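Local coordinates for ADP-ribosylating toxin CARDS (Mycoplasma pneumoniae, PDB 4TLV), which transfers the ADP-ribosyl group from NAD(+) to multiple target proteins in vitro and causes vacuolation of mammalian cells as the organism's main virulence factor, at residues Ile60-Ser65 with Ala231-Ser236; Ile122-Thr127 with Gln260-Tyr265; Ala218-Ser221 with Ser225-Leu228. All blocks are in the same frame, centred on the assembly; numbering follows the deposited sequence.

Contact 1: residues Ile60-Ser65 with Ala231-Ser236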
ATOM      1  N   ILE A  60      -0.708 -13.178   0.894  1.00  9.79           N
ATOM      2  CA  ILE A  60      -0.263 -14.205   1.843  1.00 11.56           C
ATOM      3  C   ILE A  60       0.015 -13.662   3.247  1.00 10.95           C
ATOM      4  O   ILE A  60       0.230 -14.435   4.192  1.00 10.93           O
ATOM      5  CB  ILE A  60       0.959 -15.014   1.311  1.00 17.09           C
ATOM      6  CG1 ILE A  60       1.163 -16.283   2.151  1.00 20.20           C
ATOM      7  CG2 ILE A  60       2.218 -14.183   1.366  1.00 17.09           C
ATOM      8  CD1 ILE A  60       2.105 -17.307   1.496  1.00 23.44           C
ATOM      9  N   ARG A  61      -0.030 -12.342   3.409  1.00  9.29           N
ATOM     10  CA  ARG A  61       0.279 -11.746   4.721  1.00  9.39           C
ATOM     11  C   ARG A  61      -0.515 -12.353   5.889  1.00 10.69           C
ATOM     12  O   ARG A  61       0.065 -12.662   6.950  1.00 10.38           O
ATOM     13  CB  ARG A  61       0.125 -10.219   4.689  1.00  9.01           C
ATOM     14  CG  ARG A  61       0.377  -9.497   6.043  1.00  9.32           C
ATOM     15  CD  ARG A  61       1.718  -9.868   6.685  1.00 11.47           C
ATOM     16  NE  ARG A  61       1.824  -9.242   8.002  1.00  9.76           N
ATOM     17  CZ  ARG A  61       1.270  -9.735   9.111  1.00  9.65           C
ATOM     18  NH1 ARG A  61       0.593 -10.876   9.060  1.00 10.01           N
ATOM     19  NH2 ARG A  61       1.395  -9.086  10.277  1.00 10.15           N
ATOM     20  N   PHE A  62      -1.827 -12.533   5.724  1.00 10.93           N
ATOM     21  CA  PHE A  62      -2.649 -13.028   6.845  1.00 10.10           C
ATOM     22  C   PHE A  62      -2.139 -14.395   7.278  1.00 11.81           C
ATOM     23  O   PHE A  62      -2.239 -14.772   8.443  1.00 12.36           O
ATOM     24  CB  PHE A  62      -4.142 -13.145   6.467  1.00 11.13           C
ATOM     25  CG  PHE A  62      -4.462 -14.361   5.628  1.00 11.51           C
ATOM     26  CD1 PHE A  62      -4.286 -14.336   4.247  1.00  9.07           C
ATOM     27  CD2 PHE A  62      -4.907 -15.538   6.218  1.00 12.46           C
ATOM     28  CE1 PHE A  62      -4.552 -15.457   3.460  1.00 12.59           C
ATOM     29  CE2 PHE A  62      -5.178 -16.677   5.430  1.00 11.75           C
ATOM     30  CZ  PHE A  62      -5.004 -16.627   4.050  1.00 11.98           C
ATOM     31  N   PHE A  63      -1.595 -15.127   6.316  1.00 11.81           N
ATOM     32  CA  PHE A  63      -1.195 -16.510   6.525  1.00 10.58           C
ATOM     33  C   PHE A  63       0.062 -16.612   7.410  1.00 15.50           C
ATOM     34  O   PHE A  63       0.376 -17.686   7.935  1.00 15.59           O
ATOM     35  CB  PHE A  63      -0.994 -17.182   5.152  1.00 11.63           C
ATOM     36  CG  PHE A  63      -0.965 -18.683   5.203  1.00 15.82           C
ATOM     37  CD1 PHE A  63      -2.090 -19.398   5.570  1.00 17.32           C
ATOM     38  CD2 PHE A  63       0.181 -19.376   4.852  1.00 18.22           C
ATOM     39  CE1 PHE A  63      -2.070 -20.784   5.599  1.00 20.56           C
ATOM     40  CE2 PHE A  63       0.208 -20.757   4.884  1.00 18.34           C
ATOM     41  CZ  PHE A  63      -0.922 -21.460   5.259  1.00 17.52           C
ATOM     42  N   GLY A  64       0.766 -15.495   7.588  1.00 11.72           N
ATOM     43  CA  GLY A  64       1.888 -15.432   8.510  1.00 12.76           C
ATOM     44  C   GLY A  64       1.548 -15.024   9.943  1.00 14.30           C
ATOM     45  O   GLY A  64       2.443 -14.610  10.691  1.00 11.64           O
ATOM     46  N   SER A  65       0.270 -15.104  10.332  1.00 12.17           N
ATOM     47  CA  SER A  65      -0.129 -14.783  11.708  1.00 12.46           C
ATOM     48  C   SER A  65       0.658 -15.626  12.708  1.00 13.81           C
ATOM     49  O   SER A  65       0.895 -16.808  12.464  1.00 13.14           O
ATOM     50  CB  SER A  65      -1.609 -15.084  11.928  1.00 14.96           C
ATOM     51  OG  SER A  65      -2.426 -14.200  11.188  1.00 17.50           O
ATOM     52  N   ALA A 231      -8.684 -13.588   5.814  1.00 11.92           N
ATOM     53  CA  ALA A 231      -8.244 -14.483   6.903  1.00 12.82           C
ATOM     54  C   ALA A 231      -9.048 -15.784   7.035  1.00 15.84           C
ATOM     55  O   ALA A 231      -8.574 -16.749   7.652  1.00 16.40           O
ATOM     56  CB  ALA A 231      -8.243 -13.747   8.218  1.00 11.89           C
ATOM     57  N   CYS A 232     -10.266 -15.799   6.492  1.00 12.81           N
ATOM     58  CA  CYS A 232     -11.125 -16.987   6.560  1.00 13.35           C
ATOM     59  C   CYS A 232     -11.555 -17.379   5.149  1.00 13.66           C
ATOM     60  O   CYS A 232     -12.739 -17.319   4.829  1.00 14.98           O
ATOM     61  CB  CYS A 232     -12.377 -16.704   7.394  1.00 18.81           C
ATOM     62  SG  CYS A 232     -12.153 -15.682   8.859  1.00 23.16           S
ATOM     63  N   PRO A 233     -10.593 -17.785   4.303  1.00 14.64           N
ATOM     64  CA  PRO A 233     -10.854 -17.955   2.866  1.00 15.28           C
ATOM     65  C   PRO A 233     -11.837 -19.081   2.579  1.00 16.49           C
ATOM     66  O   PRO A 233     -12.393 -19.114   1.493  1.00 16.41           O
ATOM     67  CB  PRO A 233      -9.490 -18.324   2.275  1.00 13.31           C
ATOM     68  CG  PRO A 233      -8.587 -18.611   3.438  1.00 13.65           C
ATOM     69  CD  PRO A 233      -9.199 -18.071   4.686  1.00 12.30           C
ATOM     70  N   ASP A 234     -12.053 -19.968   3.544  1.00 17.16           N
ATOM     71  CA  ASP A 234     -12.942 -21.103   3.331  1.00 20.50           C
ATOM     72  C   ASP A 234     -14.055 -21.198   4.373  1.00 23.47           C
ATOM     73  O   ASP A 234     -14.535 -22.280   4.707  1.00 21.26           O
ATOM     74  CB  ASP A 234     -12.112 -22.374   3.256  1.00 22.32           C
ATOM     75  CG  ASP A 234     -11.078 -22.285   2.166  1.00 19.88           C
ATOM     76  OD1 ASP A 234     -11.486 -22.321   0.997  1.00 19.61           O
ATOM     77  OD2 ASP A 234      -9.886 -22.109   2.473  1.00 20.61           O
ATOM     78  N   TRP A 235     -14.466 -20.037   4.856  1.00 19.82           N
ATOM     79  CA  TRP A 235     -15.565 -19.903   5.797  1.00 22.03           C
ATOM     80  C   TRP A 235     -16.793 -20.724   5.384  1.00 25.27           C
ATOM     81  O   TRP A 235     -17.215 -20.669   4.234  1.00 24.81           O
ATOM     82  CB  TRP A 235     -15.952 -18.429   5.883  1.00 22.03           C
ATOM     83  CG  TRP A 235     -17.086 -18.143   6.794  1.00 24.05           C
ATOM     84  CD1 TRP A 235     -18.412 -18.218   6.498  1.00 22.96           C
ATOM     85  CD2 TRP A 235     -16.995 -17.715   8.151  1.00 23.77           C
ATOM     86  NE1 TRP A 235     -19.159 -17.863   7.592  1.00 26.78           N
ATOM     87  CE2 TRP A 235     -18.311 -17.546   8.621  1.00 24.58           C
ATOM     88  CE3 TRP A 235     -15.928 -17.440   9.011  1.00 29.14           C
ATOM     89  CZ2 TRP A 235     -18.592 -17.127   9.914  1.00 31.66           C
ATOM     90  CZ3 TRP A 235     -16.207 -17.021  10.300  1.00 35.60           C
ATOM     91  CH2 TRP A 235     -17.529 -16.865  10.739  1.00 38.12           C
ATOM     92  N   SER A 236     -17.362 -21.465   6.336  1.00 27.69           N
ATOM     93  CA  SER A 236     -18.585 -22.252   6.104  1.00 38.38           C
ATOM     94  C   SER A 236     -19.648 -21.906   7.136  1.00 36.70           C
ATOM     95  O   SER A 236     -19.325 -21.561   8.266  1.00 36.05           O
ATOM     96  CB  SER A 236     -18.301 -23.759   6.187  1.00 41.00           C
ATOM     97  OG  SER A 236     -17.725 -24.254   4.990  1.00 48.30           O
TER
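Phe-62 O accepts two bonds from Ser-65. Ser-65 OG gives the shorter one, 2.8 Å to Phe-62 O, and it lies in the carbonyl plane with a C=O...donor angle of 150°. The backbone supplies the second, from Ser-65 N to Phe-62 O at 3.2 Å. Together they close the short 3-10 turn that follows helix 56-60 in the mono-ADP-ribosyltransferase domain, which belongs to the pertussis toxin S1 family. From this turn the Phe-62 side chain points toward residues 231-236, in a region inferred to form the NAD(+)-binding pocket. No hydrogen bond crosses between the two segments; the contact is apolar and mostly buried. CG of Phe-62 sits between its own backbone N and carbonyl carbon (chi1 77°), which places CD2 beside Ala-231. Phe-62 CD2 comes 3.6 Å from Ala-231 CA and 4.3 Å from Ala-231 CB. The ring therefore meets the backbone at the end of helix 228-231 more closely than it meets the methyl group. On the opposite side of the ring from Ala-231 N, Phe-63 CB lies over the ring centre, 4.1 Å above the plane. Val-13 of strand 9-14 also touches Phe-62. Between Ala-231 and Pro-233 the chain leaves helical geometry at Cys-232, which is tied to Cys-249 by a disulfide. Cys-232 CB is directed away from the turn. Pro-233 brings its ring back from the direction opposite to Phe-62. Its contribution is one apolar touch, with Pro-233 CG 4.1 Å from Phe-62 CZ.

Contact 2: residues Ile122-Thr127 with Gln260-Tyr265; sequences IRALRT and QSLPQY
Ala-124 CB and Leu-262 CD2 meet at 3.9 Å, and this is the apolar half of the contact. The other half is polar in character and pairs Thr-127 with Gln-264. Together they join the C-terminal end of helix 115-126 in the mono-ADP-ribosyltransferase domain to the linker that leads to the D2 beta-trefoil. Leu-262 CG lies opposite the backbone N (chi1 -169°), which sends the branched end toward the helix, and its CD2 methyl makes the touch. Tyr-257 and Leu-40 also pack on Leu-262. At Thr-127 the chain leaves helical geometry. OG1 of Thr-127 stands between the backbone N and the carbonyl carbon (chi1 61°), where it can turn back on the last helical turn. It donates to Arg-123 O at 2.8 Å, from above the carbonyl plane. This bond helps to hold the threonine rotation. The bonds from Thr-127 N to Arg-123 O and Ala-124 O are weak, and the hydroxyl adds a shorter one to Arg-123 O. Gln-264 starts out extended and then bends at chi2 (138°), which brings its amide nearer the helix end. The Gln-264 and Thr-127 side chains cross at about a right angle. Phe-440 touches both of them. On the linker side, Gln-264 CG lies 3.6 Å above one face of the Tyr-265 ring, toward its rim. The neighbouring helix residues reach elsewhere: Arg-123 forms a salt bridge with Asp-519 of D3, and Arg-126 with Glu-97. Gln-264 NE2 lies 3.5 Å from Thr-127 OG1 and 3.7 Å from Thr-127 CB, near the hydroxyl but without a hydrogen bond.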
ATOM      1  N   ILE A 122     -14.348   4.399   5.054  1.00 11.04           N
ATOM      2  CA  ILE A 122     -13.336   4.753   4.068  1.00 16.66           C
ATOM      3  C   ILE A 122     -11.972   4.931   4.747  1.00 13.48           C
ATOM      4  O   ILE A 122     -10.945   4.533   4.203  1.00 15.18           O
ATOM      5  CB  ILE A 122     -13.719   6.037   3.263  1.00 16.21           C
ATOM      6  CG1 ILE A 122     -14.981   5.809   2.410  1.00 17.78           C
ATOM      7  CG2 ILE A 122     -12.580   6.471   2.337  1.00 17.59           C
ATOM      8  CD1 ILE A 122     -14.871   4.666   1.477  1.00 21.54           C
ATOM      9  N   ARG A 123     -11.956   5.526   5.937  1.00 15.16           N
ATOM     10  CA  ARG A 123     -10.698   5.690   6.666  1.00 17.64           C
ATOM     11  C   ARG A 123     -10.043   4.334   6.964  1.00 14.92           C
ATOM     12  O   ARG A 123      -8.829   4.161   6.795  1.00 13.54           O
ATOM     13  CB  ARG A 123     -10.912   6.462   7.965  1.00 16.61           C
ATOM     14  CG  ARG A 123      -9.605   6.707   8.772  1.00 22.97           C
ATOM     15  CD  ARG A 123      -9.878   7.648   9.963  1.00 28.14           C
ATOM     16  NE  ARG A 123      -8.673   8.255  10.533  1.00 44.62           N
ATOM     17  CZ  ARG A 123      -8.450   9.571  10.615  1.00 48.88           C
ATOM     18  NH1 ARG A 123      -9.349  10.448  10.159  1.00 37.85           N
ATOM     19  NH2 ARG A 123      -7.321  10.018  11.159  1.00 44.01           N
ATOM     20  N   ALA A 124     -10.854   3.378   7.407  1.00 13.45           N
ATOM     21  CA  ALA A 124     -10.366   2.019   7.633  1.00 14.84           C
ATOM     22  C   ALA A 124      -9.825   1.384   6.344  1.00 12.95           C
ATOM     23  O   ALA A 124      -8.758   0.770   6.356  1.00 11.55           O
ATOM     24  CB  ALA A 124     -11.451   1.159   8.241  1.00 13.98           C
ATOM     25  N   LEU A 125     -10.560   1.526   5.244  1.00 11.22           N
ATOM     26  CA  LEU A 125     -10.114   0.987   3.951  1.00 10.57           C
ATOM     27  C   LEU A 125      -8.772   1.615   3.535  1.00 13.90           C
ATOM     28  O   LEU A 125      -7.892   0.939   2.995  1.00 13.45           O
ATOM     29  CB  LEU A 125     -11.153   1.285   2.874  1.00 10.78           C
ATOM     30  CG  LEU A 125     -10.813   0.922   1.425  1.00 11.51           C
ATOM     31  CD1 LEU A 125     -10.497  -0.572   1.338  1.00 14.09           C
ATOM     32  CD2 LEU A 125     -11.995   1.284   0.534  1.00 14.29           C
ATOM     33  N   ARG A 126      -8.638   2.917   3.783  1.00 11.49           N
ATOM     34  CA  ARG A 126      -7.458   3.691   3.365  1.00 13.24           C
ATOM     35  C   ARG A 126      -6.207   3.350   4.159  1.00 11.36           C
ATOM     36  O   ARG A 126      -5.082   3.484   3.674  1.00 13.59           O
ATOM     37  CB  ARG A 126      -7.726   5.177   3.575  1.00 12.95           C
ATOM     38  CG  ARG A 126      -8.589   5.826   2.501  1.00 13.01           C
ATOM     39  CD  ARG A 126      -8.768   7.305   2.883  1.00 10.15           C
ATOM     40  NE  ARG A 126      -9.111   8.107   1.716  1.00 13.82           N
ATOM     41  CZ  ARG A 126      -9.069   9.431   1.693  1.00 14.39           C
ATOM     42  NH1 ARG A 126      -8.685  10.093   2.787  1.00 12.88           N
ATOM     43  NH2 ARG A 126      -9.391  10.086   0.582  1.00 11.54           N
ATOM     44  N   THR A 127      -6.413   2.968   5.407  1.00 13.20           N
ATOM     45  CA  THR A 127      -5.304   2.796   6.325  1.00 15.21           C
ATOM     46  C   THR A 127      -5.192   1.313   6.683  1.00 16.75           C
ATOM     47  O   THR A 127      -4.471   0.563   5.998  1.00 20.05           O
ATOM     48  CB  THR A 127      -5.402   3.755   7.546  1.00 18.66           C
ATOM     49  OG1 THR A 127      -6.593   3.498   8.298  1.00 19.70           O
ATOM     50  CG2 THR A 127      -5.418   5.208   7.067  1.00 16.34           C
ATOM     51  N   GLN A 260     -17.789   3.222  15.090  1.00 22.06           N
ATOM     52  CA  GLN A 260     -17.188   4.353  15.773  1.00 24.47           C
ATOM     53  C   GLN A 260     -16.119   3.890  16.777  1.00 22.63           C
ATOM     54  O   GLN A 260     -15.349   4.700  17.281  1.00 23.98           O
ATOM     55  CB  GLN A 260     -18.268   5.205  16.464  1.00 25.01           C
ATOM     56  CG  GLN A 260     -19.026   4.479  17.576  1.00 27.28           C
ATOM     57  CD  GLN A 260     -20.234   3.677  17.078  1.00 38.36           C
ATOM     58  OE1 GLN A 260     -20.273   3.216  15.929  1.00 30.38           O
ATOM     59  NE2 GLN A 260     -21.231   3.509  17.953  1.00 34.63           N
ATOM     60  N   SER A 261     -16.073   2.585  17.036  1.00 19.93           N
ATOM     61  CA  SER A 261     -15.130   1.995  17.992  1.00 19.72           C
ATOM     62  C   SER A 261     -13.934   1.305  17.329  1.00 22.92           C
ATOM     63  O   SER A 261     -13.028   0.829  18.012  1.00 19.71           O
ATOM     64  CB  SER A 261     -15.846   0.956  18.845  1.00 18.10           C
ATOM     65  OG  SER A 261     -16.851   1.554  19.634  1.00 23.41           O
ATOM     66  N   LEU A 262     -13.950   1.237  16.001  1.00 18.09           N
ATOM     67  CA  LEU A 262     -12.957   0.485  15.234  1.00 20.87           C
ATOM     68  C   LEU A 262     -11.564   1.090  15.434  1.00 19.94           C
ATOM     69  O   LEU A 262     -11.347   2.260  15.128  1.00 22.96           O
ATOM     70  CB  LEU A 262     -13.373   0.501  13.746  1.00 21.58           C
ATOM     71  CG  LEU A 262     -12.695  -0.380  12.704  1.00 26.65           C
ATOM     72  CD1 LEU A 262     -12.682  -1.843  13.121  1.00 22.22           C
ATOM     73  CD2 LEU A 262     -13.413  -0.192  11.361  1.00 24.26           C
ATOM     74  N   PRO A 263     -10.619   0.307  15.986  1.00 18.16           N
ATOM     75  CA  PRO A 263      -9.287   0.871  16.257  1.00 19.34           C
ATOM     76  C   PRO A 263      -8.375   0.792  15.034  1.00 18.72           C
ATOM     77  O   PRO A 263      -8.531  -0.099  14.208  1.00 15.89           O
ATOM     78  CB  PRO A 263      -8.740  -0.055  17.349  1.00 17.91           C
ATOM     79  CG  PRO A 263      -9.377  -1.385  17.039  1.00 18.88           C
ATOM     80  CD  PRO A 263     -10.767  -1.055  16.533  1.00 18.38           C
ATOM     81  N   GLN A 264      -7.408   1.697  14.959  1.00 17.59           N
ATOM     82  CA  GLN A 264      -6.417   1.670  13.885  1.00 20.47           C
ATOM     83  C   GLN A 264      -5.534   0.416  13.966  1.00 18.92           C
ATOM     84  O   GLN A 264      -5.157  -0.149  12.941  1.00 18.96           O
ATOM     85  CB  GLN A 264      -5.530   2.903  13.976  1.00 19.70           C
ATOM     86  CG  GLN A 264      -4.422   2.916  12.952  1.00 25.93           C
ATOM     87  CD  GLN A 264      -4.233   4.285  12.348  1.00 38.23           C
ATOM     88  OE1 GLN A 264      -3.751   5.214  13.009  1.00 41.91           O
ATOM     89  NE2 GLN A 264      -4.624   4.428  11.087  1.00 31.80           N
ATOM     90  N   TYR A 265      -5.191   0.001  15.183  1.00 15.12           N
ATOM     91  CA  TYR A 265      -4.325  -1.174  15.370  1.00 13.49           C
ATOM     92  C   TYR A 265      -5.022  -2.289  16.132  1.00 14.38           C
ATOM     93  O   TYR A 265      -5.893  -2.028  16.950  1.00 16.71           O
ATOM     94  CB  TYR A 265      -3.027  -0.777  16.091  1.00 13.34           C
ATOM     95  CG  TYR A 265      -2.256   0.237  15.307  1.00 14.30           C
ATOM     96  CD1 TYR A 265      -1.641  -0.110  14.117  1.00 17.02           C
ATOM     97  CD2 TYR A 265      -2.163   1.552  15.734  1.00 18.30           C
ATOM     98  CE1 TYR A 265      -0.954   0.823  13.366  1.00 17.49           C
ATOM     99  CE2 TYR A 265      -1.466   2.499  14.987  1.00 19.51           C
ATOM    100  CZ  TYR A 265      -0.865   2.123  13.804  1.00 23.59           C
ATOM    101  OH  TYR A 265      -0.167   3.047  13.050  1.00 24.03           O
TER

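Contact 3: residues Ala218-Ser221 with Ser225-Leu228; sequences ADVS and SASL
Ala-218 and Ala-226 form the hydrogen-bonded pair of a small antiparallel beta hairpin. Ala-218 N donates to Ala-226 O at 2.9 Å, and Ala-226 N returns a bond of 2.8 Å to Ala-218 O. Both donors lie in the plane of the carbonyl they meet. The tight side is the face bearing the two alanines, where Ala-218 CB is 4.2 Å from Ala-226 CB. Val-220 packs against it, with CG1 3.8 Å from Ala-226 CB. At the other end Leu-228 CD1 comes 3.7 Å from Ala-218 N. The face bearing Asp-219 and Ser-225 is looser. These two are a non-hydrogen-bonded pair, and their side chains do not touch. Asp-219 instead reaches forward along its own chain: OD1 accepts from Ser-221 N at 3.0 Å, an Asx turn at the end of the strand. Ser-268 OG also bonds to OD1. The whole contact is buried, in the region inferred to form the NAD(+)-binding pocket. Strand 225-226 is one edge of a three-stranded antiparallel sheet, strand 214-219 is its middle, strand 253-258 is the other edge, and helix 228-231 begins just after Ser-227, its N-cap residue.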
ATOM      1  N   ALA A 218      -9.915  -9.424  11.653  1.00 12.25           N
ATOM      2  CA  ALA A 218      -8.990 -10.450  12.096  1.00 13.84           C
ATOM      3  C   ALA A 218      -7.647  -9.808  12.489  1.00 13.04           C
ATOM      4  O   ALA A 218      -7.066  -9.032  11.723  1.00 12.79           O
ATOM      5  CB  ALA A 218      -8.799 -11.498  11.007  1.00 13.24           C
ATOM      6  N   ASP A 219      -7.167 -10.131  13.685  1.00 12.14           N
ATOM      7  CA  ASP A 219      -5.855  -9.674  14.153  1.00 12.47           C
ATOM      8  C   ASP A 219      -4.802 -10.644  13.607  1.00 11.49           C
ATOM      9  O   ASP A 219      -4.766 -11.812  14.008  1.00 11.55           O
ATOM     10  CB  ASP A 219      -5.836  -9.676  15.686  1.00 10.30           C
ATOM     11  CG  ASP A 219      -4.532  -9.200  16.263  1.00 13.10           C
ATOM     12  OD1 ASP A 219      -3.513  -9.184  15.540  1.00 12.96           O
ATOM     13  OD2 ASP A 219      -4.530  -8.823  17.458  1.00 14.47           O
ATOM     14  N   VAL A 220      -3.944 -10.173  12.700  1.00 12.43           N
ATOM     15  CA  VAL A 220      -2.954 -11.068  12.094  1.00 12.99           C
ATOM     16  C   VAL A 220      -1.510 -10.761  12.508  1.00  9.92           C
ATOM     17  O   VAL A 220      -0.572 -11.000  11.743  1.00 10.76           O
ATOM     18  CB  VAL A 220      -3.106 -11.157  10.549  1.00 11.82           C
ATOM     19  CG1 VAL A 220      -4.418 -11.856  10.195  1.00 11.99           C
ATOM     20  CG2 VAL A 220      -3.018  -9.748   9.898  1.00  8.93           C
ATOM     21  N   SER A 221      -1.372 -10.232  13.726  1.00 10.39           N
ATOM     22  CA  SER A 221      -0.096 -10.014  14.416  1.00 11.26           C
ATOM     23  C   SER A 221       0.534  -8.664  14.115  1.00 11.22           C
ATOM     24  O   SER A 221       0.285  -8.065  13.070  1.00 11.98           O
ATOM     25  CB  SER A 221       0.920 -11.132  14.148  1.00 14.18           C
ATOM     26  OG  SER A 221       0.348 -12.409  14.367  1.00 14.60           O
ATOM     27  N   SER A 225      -4.435  -5.497  10.871  1.00 12.41           N
ATOM     28  CA  SER A 225      -5.825  -5.911  10.685  1.00 13.26           C
ATOM     29  C   SER A 225      -5.987  -6.593   9.333  1.00 10.83           C
ATOM     30  O   SER A 225      -5.389  -6.157   8.354  1.00 11.76           O
ATOM     31  CB  SER A 225      -6.748  -4.679  10.694  1.00 12.30           C
ATOM     32  OG  SER A 225      -6.513  -3.863  11.819  1.00 14.75           O
ATOM     33  N   ALA A 226      -6.799  -7.650   9.278  1.00  9.84           N
ATOM     34  CA  ALA A 226      -7.154  -8.296   8.015  1.00  9.32           C
ATOM     35  C   ALA A 226      -8.674  -8.389   7.941  1.00 11.53           C
ATOM     36  O   ALA A 226      -9.329  -8.561   8.968  1.00 12.18           O
ATOM     37  CB  ALA A 226      -6.528  -9.709   7.918  1.00  8.73           C
ATOM     38  N   SER A 227      -9.251  -8.270   6.753  1.00 10.48           N
ATOM     39  CA  SER A 227     -10.677  -8.587   6.668  1.00 12.94           C
ATOM     40  C   SER A 227     -10.848 -10.092   6.727  1.00 10.77           C
ATOM     41  O   SER A 227      -9.943 -10.860   6.380  1.00 11.57           O
ATOM     42  CB  SER A 227     -11.331  -8.032   5.402  1.00 16.02           C
ATOM     43  OG  SER A 227     -10.608  -8.425   4.271  1.00 17.27           O
ATOM     44  N   LEU A 228     -12.019 -10.521   7.162  1.00 13.59           N
ATOM     45  CA  LEU A 228     -12.297 -11.947   7.226  1.00 13.19           C
ATOM     46  C   LEU A 228     -12.323 -12.608   5.838  1.00 13.87           C
ATOM     47  O   LEU A 228     -12.102 -13.813   5.715  1.00 13.06           O
ATOM     48  CB  LEU A 228     -13.596 -12.203   7.996  1.00 14.67           C
ATOM     49  CG  LEU A 228     -13.474 -12.122   9.531  1.00 13.05           C
ATOM     50  CD1 LEU A 228     -12.962 -10.766  10.036  1.00 14.26           C
ATOM     51  CD2 LEU A 228     -14.817 -12.478  10.180  1.00 13.17           C
TER

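Contacts 1 and 3 are buried neighbours, with centres about 8 Å apart. Arg-61 joins them: its NH1 probably bonds to Val-220 O at 2.9 Å, and Ser-65 packs on Val-220. Helix 228-231 begins at the end of contact 3 and ends within contact 1, so both hold the same part of the chain. Contact 2 is partly buried and lies about 20 Å from contact 1 and 12 Å from contact 3, centre to centre. It ties the catalytic domain to the linker. The chemistry differs accordingly. Contact 3 is paired backbone, contact 1 is an aromatic ring against backbone and proline, and contact 2 mixes a methyl touch with an amide close to a hydroxyl without a hydrogen bond between them.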